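Local coordinates for bartonella effector protein (Bep) substrate of VirB T4SS (Bartonella sp. AR 15-3, PDB 4M16) that is a type IV secretion effector whose N-terminal Fic domain, the part described here, probably transfers AMP from ATP to tyrosine or threonine residues of proteins, at residues 118-123 against 147-152; 105-110 against 151-156. All coordinates share one frame; numbering follows the deposited sequence.

In the fold
From the N terminus, the chain passes the short strands 85-86 and 92-93 and enters the loop holding residues 105-110, which leads directly into helix 110-126. That helix packs against helix 135-152 in interaction 1, closing a hairpin of two nearly antiparallel helices. Interaction 2 closes a longer span around it: the loop ahead of the first helix returns to the C-terminal end of the second, where the Fic signature loop begins. The two contacts are therefore concentric, not crossed, and they share Tyr151 and Ile152. Their centres lie about 11 Å apart. Together they tie the helical core of the Fic domain to the start of its signature loop.

Interaction 1: residues 118-123 against 147-152; sequences KEFDEI and SFLNYI
Phe120 packs against Phe148 and Leu149 in a largely apolar helix-helix contact, in the partly buried interface where segments 118-123 and 147-152, on helices 110-126 and 135-152 of the Fic domain, run nearly antiparallel (164° between their axes). Those axes come no closer than 10.8 Å, a spacing wide enough for aromatic side chains to fill. Phe148 spans it: CG is anti to the backbone N (chi1 180°), set out from the helix, and the ring beyond presents its edge to Glu119 and Phe120. CE2 comes 3.6 Å from Phe120 N and 4.0 Å from Phe120 CB, while CZ faces the carboxylate oxygen OE1 of Glu119, near the ring plane, at 3.9 Å. Ile123 reaches the same ring more loosely through CD1. On one face of the ring sits CD1 of Ile152, one turn further along Phe148's own helix. Phe120 points back across the gap, and its CE1 meets Leu149 CB at 3.7 Å as the two side chains cross obliquely; Leu149 CD2 lies near the ring tip, 4.1 Å from Phe120 CZ. Leu145, a turn earlier on helix 135-152, extends this packing to both Phe120 and Ile123. No hydrogen bond joins the two segments, so their association rests on the fit of hydrocarbon surfaces, to which the Glu119 carboxylate may add a weak electrostatic attraction for the hydrogen-bearing ring edge of Phe148.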
loop_
_atom_site.group_PDB
_atom_site.type_symbol
_atom_site.label_atom_id
_atom_site.label_comp_id
_atom_site.label_asym_id
_atom_site.label_seq_id
_atom_site.Cartn_x
_atom_site.Cartn_y
_atom_site.Cartn_z
ATOM N N LYS A 118 6.397 11.515 -6.728
ATOM C CA LYS A 118 7.710 12.107 -7.010
ATOM C C LYS A 118 8.459 12.432 -5.721
ATOM O O LYS A 118 9.659 12.171 -5.604
ATOM C CB LYS A 118 7.617 13.403 -7.857
ATOM N N GLU A 119 7.758 13.032 -4.772
ATOM C CA GLU A 119 8.387 13.419 -3.468
ATOM C C GLU A 119 8.854 12.157 -2.694
ATOM O O GLU A 119 9.962 12.094 -2.187
ATOM C CB GLU A 119 7.427 14.253 -2.615
ATOM C CG GLU A 119 7.145 15.642 -3.165
ATOM C CD GLU A 119 5.973 16.369 -2.512
ATOM O OE1 GLU A 119 4.936 15.769 -2.188
ATOM O OE2 GLU A 119 6.058 17.614 -2.393
ATOM N N PHE A 120 8.003 11.143 -2.654
ATOM C CA PHE A 120 8.356 9.827 -2.107
ATOM C C PHE A 120 9.650 9.317 -2.769
ATOM O O PHE A 120 10.617 8.892 -2.050
ATOM C CB PHE A 120 7.155 8.881 -2.294
ATOM C CG PHE A 120 7.354 7.460 -1.844
ATOM C CD1 PHE A 120 7.091 7.060 -0.520
ATOM C CD2 PHE A 120 7.644 6.492 -2.768
ATOM C CE1 PHE A 120 7.242 5.721 -0.152
ATOM C CE2 PHE A 120 7.818 5.173 -2.426
ATOM C CZ PHE A 120 7.619 4.785 -1.109
ATOM N N ASP A 121 9.687 9.347 -4.107
ATOM C CA ASP A 121 10.823 8.839 -4.836
ATOM C C ASP A 121 12.084 9.618 -4.447
ATOM O O ASP A 121 13.155 9.048 -4.285
ATOM C CB ASP A 121 10.593 8.856 -6.360
ATOM C CG ASP A 121 9.533 7.866 -6.816
ATOM O OD1 ASP A 121 9.150 6.958 -6.018
ATOM O OD2 ASP A 121 9.064 7.996 -7.966
ATOM N N GLU A 122 11.962 10.933 -4.344
ATOM C CA GLU A 122 13.118 11.760 -4.062
ATOM C C GLU A 122 13.654 11.540 -2.645
ATOM O O GLU A 122 14.861 11.583 -2.453
ATOM C CB GLU A 122 12.799 13.235 -4.297
ATOM C CG GLU A 122 12.572 13.632 -5.745
ATOM C CD GLU A 122 11.921 15.015 -5.880
ATOM O OE1 GLU A 122 11.156 15.469 -4.954
ATOM O OE2 GLU A 122 12.125 15.632 -6.941
ATOM N N ILE A 123 12.790 11.253 -1.659
ATOM C CA ILE A 123 13.253 10.990 -0.291
ATOM C C ILE A 123 14.088 9.678 -0.300
ATOM O O ILE A 123 15.224 9.653 0.147
ATOM C CB ILE A 123 12.121 10.863 0.752
ATOM C CG1 ILE A 123 11.326 12.168 0.900
ATOM C CG2 ILE A 123 12.696 10.487 2.113
ATOM C CD1 ILE A 123 9.938 11.950 1.482
ATOM N N SER A 147 4.059 6.065 6.483
ATOM C CA SER A 147 2.900 6.943 6.705
ATOM C C SER A 147 2.608 7.797 5.469
ATOM O O SER A 147 1.452 8.032 5.122
ATOM C CB SER A 147 3.097 7.882 7.872
ATOM O OG SER A 147 3.282 7.148 9.063
ATOM N N PHE A 148 3.651 8.272 4.808
ATOM C CA PHE A 148 3.468 9.140 3.662
ATOM C C PHE A 148 2.808 8.321 2.528
ATOM O O PHE A 148 1.789 8.718 1.990
ATOM C CB PHE A 148 4.806 9.778 3.235
ATOM C CG PHE A 148 4.716 10.712 2.020
ATOM C CD1 PHE A 148 3.588 11.485 1.764
ATOM C CD2 PHE A 148 5.837 10.871 1.170
ATOM C CE1 PHE A 148 3.553 12.369 0.672
ATOM C CE2 PHE A 148 5.788 11.730 0.080
ATOM C CZ PHE A 148 4.640 12.488 -0.158
ATOM N N LEU A 149 3.361 7.153 2.204
ATOM C CA LEU A 149 2.793 6.353 1.159
ATOM C C LEU A 149 1.359 5.901 1.505
ATOM O O LEU A 149 0.503 5.926 0.627
ATOM C CB LEU A 149 3.701 5.161 0.799
ATOM C CG LEU A 149 3.140 4.273 -0.337
ATOM C CD1 LEU A 149 3.025 5.070 -1.609
ATOM C CD2 LEU A 149 3.979 3.015 -0.524
ATOM N N ASN A 150 1.103 5.507 2.759
ATOM C CA ASN A 150 -0.237 5.155 3.222
ATOM C C ASN A 150 -1.201 6.329 2.913
ATOM O O ASN A 150 -2.294 6.120 2.416
ATOM C CB ASN A 150 -0.262 4.799 4.707
ATOM C CG ASN A 150 -1.636 4.370 5.169
ATOM O OD1 ASN A 150 -2.170 3.336 4.695
ATOM N ND2 ASN A 150 -2.241 5.162 6.045
ATOM N N TYR A 151 -0.795 7.539 3.262
ATOM C CA TYR A 151 -1.630 8.725 2.990
ATOM C C TYR A 151 -1.907 8.925 1.517
ATOM O O TYR A 151 -3.046 9.243 1.131
ATOM C CB TYR A 151 -0.959 9.985 3.525
ATOM C CG TYR A 151 -1.470 11.259 2.918
ATOM C CD1 TYR A 151 -2.677 11.811 3.292
ATOM C CD2 TYR A 151 -0.719 11.918 1.925
ATOM C CE1 TYR A 151 -3.138 12.984 2.661
ATOM C CE2 TYR A 151 -1.164 13.077 1.327
ATOM C CZ TYR A 151 -2.354 13.612 1.690
ATOM O OH TYR A 151 -2.763 14.790 1.045
ATOM N N ILE A 152 -0.897 8.669 0.676
ATOM C CA ILE A 152 -1.054 8.819 -0.769
ATOM C C ILE A 152 -2.123 7.873 -1.367
ATOM O O ILE A 152 -3.019 8.353 -2.088
ATOM C CB ILE A 152 0.274 8.648 -1.571
ATOM C CG1 ILE A 152 1.279 9.702 -1.171
ATOM C CG2 ILE A 152 -0.037 8.849 -3.052
ATOM C CD1 ILE A 152 2.653 9.558 -1.831
#

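Interaction 2: residues 105-110 against 151-156; sequences IYFAHG and YIHPFR
Phe107 lies flat against His153, the histidine that opens the HPFRAGN sequence, this protein's version of the Fic signature motif. The contact, an instance of a loop anchored by ring stacking and backbone pairing together, forms where the loop leading to helix 110-126 passes the C-terminal end of helix 135-152. Starting at the backbone, Phe107 CB lies 3.2 Å from the carbonyl oxygen of Tyr151, and that oxygen remains at the ring edge beside CD1. With CG anti to its carbonyl carbon (chi1 -64°), CG is set where His153 CB meets it at 3.6 Å, part of a CH-pi contact over the ring face. Further out the imidazole takes over: CE1 approaches His153 ND1 to 3.5 Å, CE2 and CD2 face His153 CD2, and CZ at the tip stands 3.7 Å from His153 NE2. The result is a face-to-face stack with centroids 3.8 Å apart and planes only 7° from parallel. The imidazole has a bond at each nitrogen, ND1 with Asn150 O at the helix end and NE2 with Glu160 OE2, so the ring that Phe107 packs on is fixed in rotation. Met196 of helix 185-197 also touches Phe107. Backbone pairing secures the next residue, with Ala108 N donating to Tyr151 O (3.0 Å, 158° at the hydrogen). Arg81 bridges the two segments, bonding to the carbonyl oxygens of both Ala108 and His153. The Tyr151 ring folds back over this crossing: Ala108 N lies above one face, toward the rim, and Ala108 CB rests 3.7 Å from Tyr151 CE2.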
loop_
_atom_site.group_PDB
_atom_site.type_symbol
_atom_site.label_atom_id
_atom_site.label_comp_id
_atom_site.label_asym_id
_atom_site.label_seq_id
_atom_site.Cartn_x
_atom_site.Cartn_y
_atom_site.Cartn_z
ATOM N N ILE A 105 -11.891 11.670 6.755
ATOM C CA ILE A 105 -10.445 11.758 6.679
ATOM C C ILE A 105 -9.981 11.214 5.317
ATOM O O ILE A 105 -10.140 10.020 5.045
ATOM C CB ILE A 105 -9.743 10.962 7.819
ATOM C CG1 ILE A 105 -10.154 11.454 9.217
ATOM C CG2 ILE A 105 -8.240 11.114 7.738
ATOM C CD1 ILE A 105 -9.840 10.463 10.321
ATOM N N TYR A 106 -9.449 12.093 4.459
ATOM C CA TYR A 106 -9.139 11.708 3.067
ATOM C C TYR A 106 -7.668 11.362 2.873
ATOM O O TYR A 106 -6.788 11.885 3.542
ATOM C CB TYR A 106 -9.541 12.816 2.083
ATOM C CG TYR A 106 -11.029 13.019 2.019
ATOM C CD1 TYR A 106 -11.692 13.703 3.001
ATOM C CD2 TYR A 106 -11.774 12.497 0.958
ATOM C CE1 TYR A 106 -13.065 13.883 2.948
ATOM C CE2 TYR A 106 -13.156 12.647 0.905
ATOM C CZ TYR A 106 -13.777 13.351 1.911
ATOM O OH TYR A 106 -15.128 13.549 1.875
ATOM N N PHE A 107 -7.452 10.405 1.992
ATOM C CA PHE A 107 -6.155 10.177 1.364
ATOM C C PHE A 107 -5.876 11.344 0.404
ATOM O O PHE A 107 -6.692 12.248 0.218
ATOM C CB PHE A 107 -6.178 8.832 0.613
ATOM C CG PHE A 107 -6.372 7.676 1.521
ATOM C CD1 PHE A 107 -5.359 7.287 2.406
ATOM C CD2 PHE A 107 -7.612 7.016 1.579
ATOM C CE1 PHE A 107 -5.575 6.210 3.279
ATOM C CE2 PHE A 107 -7.807 5.983 2.448
ATOM C CZ PHE A 107 -6.788 5.577 3.289
ATOM N N ALA A 108 -4.714 11.329 -0.191
ATOM C CA ALA A 108 -4.349 12.357 -1.147
ATOM C C ALA A 108 -5.380 12.469 -2.266
ATOM O O ALA A 108 -5.899 11.471 -2.787
ATOM C CB ALA A 108 -3.009 12.040 -1.739
ATOM N N HIS A 109 -5.626 13.696 -2.655
ATOM C CA HIS A 109 -6.451 13.969 -3.822
ATOM C C HIS A 109 -5.695 13.546 -5.080
ATOM O O HIS A 109 -4.473 13.649 -5.161
ATOM C CB HIS A 109 -6.841 15.482 -3.840
ATOM C CG HIS A 109 -7.941 15.800 -4.827
ATOM N ND1 HIS A 109 -7.712 15.874 -6.185
ATOM C CD2 HIS A 109 -9.267 15.992 -4.669
ATOM C CE1 HIS A 109 -8.841 16.144 -6.818
ATOM N NE2 HIS A 109 -9.803 16.249 -5.917
ATOM N N GLY A 110 -6.419 13.029 -6.051
ATOM C CA GLY A 110 -5.809 12.589 -7.306
ATOM C C GLY A 110 -4.917 13.633 -7.916
ATOM O O GLY A 110 -3.918 13.310 -8.489
ATOM N N TYR A 151 -0.795 7.539 3.262
ATOM C CA TYR A 151 -1.630 8.725 2.990
ATOM C C TYR A 151 -1.907 8.925 1.517
ATOM O O TYR A 151 -3.046 9.243 1.131
ATOM C CB TYR A 151 -0.959 9.985 3.525
ATOM C CG TYR A 151 -1.470 11.259 2.918
ATOM C CD1 TYR A 151 -2.677 11.811 3.292
ATOM C CD2 TYR A 151 -0.719 11.918 1.925
ATOM C CE1 TYR A 151 -3.138 12.984 2.661
ATOM C CE2 TYR A 151 -1.164 13.077 1.327
ATOM C CZ TYR A 151 -2.354 13.612 1.690
ATOM O OH TYR A 151 -2.763 14.790 1.045
ATOM N N ILE A 152 -0.897 8.669 0.676
ATOM C CA ILE A 152 -1.054 8.819 -0.769
ATOM C C ILE A 152 -2.123 7.873 -1.367
ATOM O O ILE A 152 -3.019 8.353 -2.088
ATOM C CB ILE A 152 0.274 8.648 -1.571
ATOM C CG1 ILE A 152 1.279 9.702 -1.171
ATOM C CG2 ILE A 152 -0.037 8.849 -3.052
ATOM C CD1 ILE A 152 2.653 9.558 -1.831
ATOM N N HIS A 153 -2.053 6.578 -1.010
ATOM C CA HIS A 153 -3.009 5.574 -1.425
ATOM C C HIS A 153 -3.234 5.715 -2.922
ATOM O O HIS A 153 -4.352 5.975 -3.363
ATOM C CB HIS A 153 -4.342 5.679 -0.660
ATOM C CG HIS A 153 -4.640 4.486 0.203
ATOM N ND1 HIS A 153 -3.769 4.053 1.182
ATOM C CD2 HIS A 153 -5.705 3.665 0.252
ATOM C CE1 HIS A 153 -4.302 3.024 1.810
ATOM N NE2 HIS A 153 -5.460 2.749 1.231
ATOM N N PRO A 154 -2.161 5.550 -3.708
ATOM C CA PRO A 154 -2.189 5.892 -5.104
ATOM C C PRO A 154 -3.017 4.979 -6.042
ATOM O O PRO A 154 -3.206 5.366 -7.169
ATOM C CB PRO A 154 -0.713 5.804 -5.508
ATOM C CG PRO A 154 -0.121 4.784 -4.599
ATOM C CD PRO A 154 -0.834 5.047 -3.294
ATOM N N PHE A 155 -3.391 3.777 -5.619
ATOM C CA PHE A 155 -4.219 2.844 -6.441
ATOM C C PHE A 155 -5.709 2.856 -6.091
ATOM O O PHE A 155 -6.084 3.198 -4.970
ATOM C CB PHE A 155 -3.655 1.404 -6.326
ATOM C CG PHE A 155 -2.198 1.317 -6.621
ATOM C CD1 PHE A 155 -1.730 1.389 -7.913
ATOM C CD2 PHE A 155 -1.262 1.209 -5.579
ATOM C CE1 PHE A 155 -0.343 1.377 -8.172
ATOM C CE2 PHE A 155 0.091 1.207 -5.833
ATOM C CZ PHE A 155 0.565 1.237 -7.139
ATOM N N ARG A 156 -6.576 2.430 -7.038
ATOM C CA ARG A 156 -7.979 2.288 -6.716
ATOM C C ARG A 156 -8.213 1.393 -5.505
ATOM O O ARG A 156 -9.049 1.690 -4.662
ATOM C CB ARG A 156 -8.812 1.814 -7.925
ATOM C CG ARG A 156 -10.281 1.628 -7.633
ATOM C CD ARG A 156 -10.923 2.875 -7.111
ATOM N NE ARG A 156 -12.301 2.605 -6.811
ATOM C CZ ARG A 156 -12.760 1.946 -5.738
ATOM N NH1 ARG A 156 -11.960 1.386 -4.807
ATOM N NH2 ARG A 156 -14.031 1.782 -5.611
#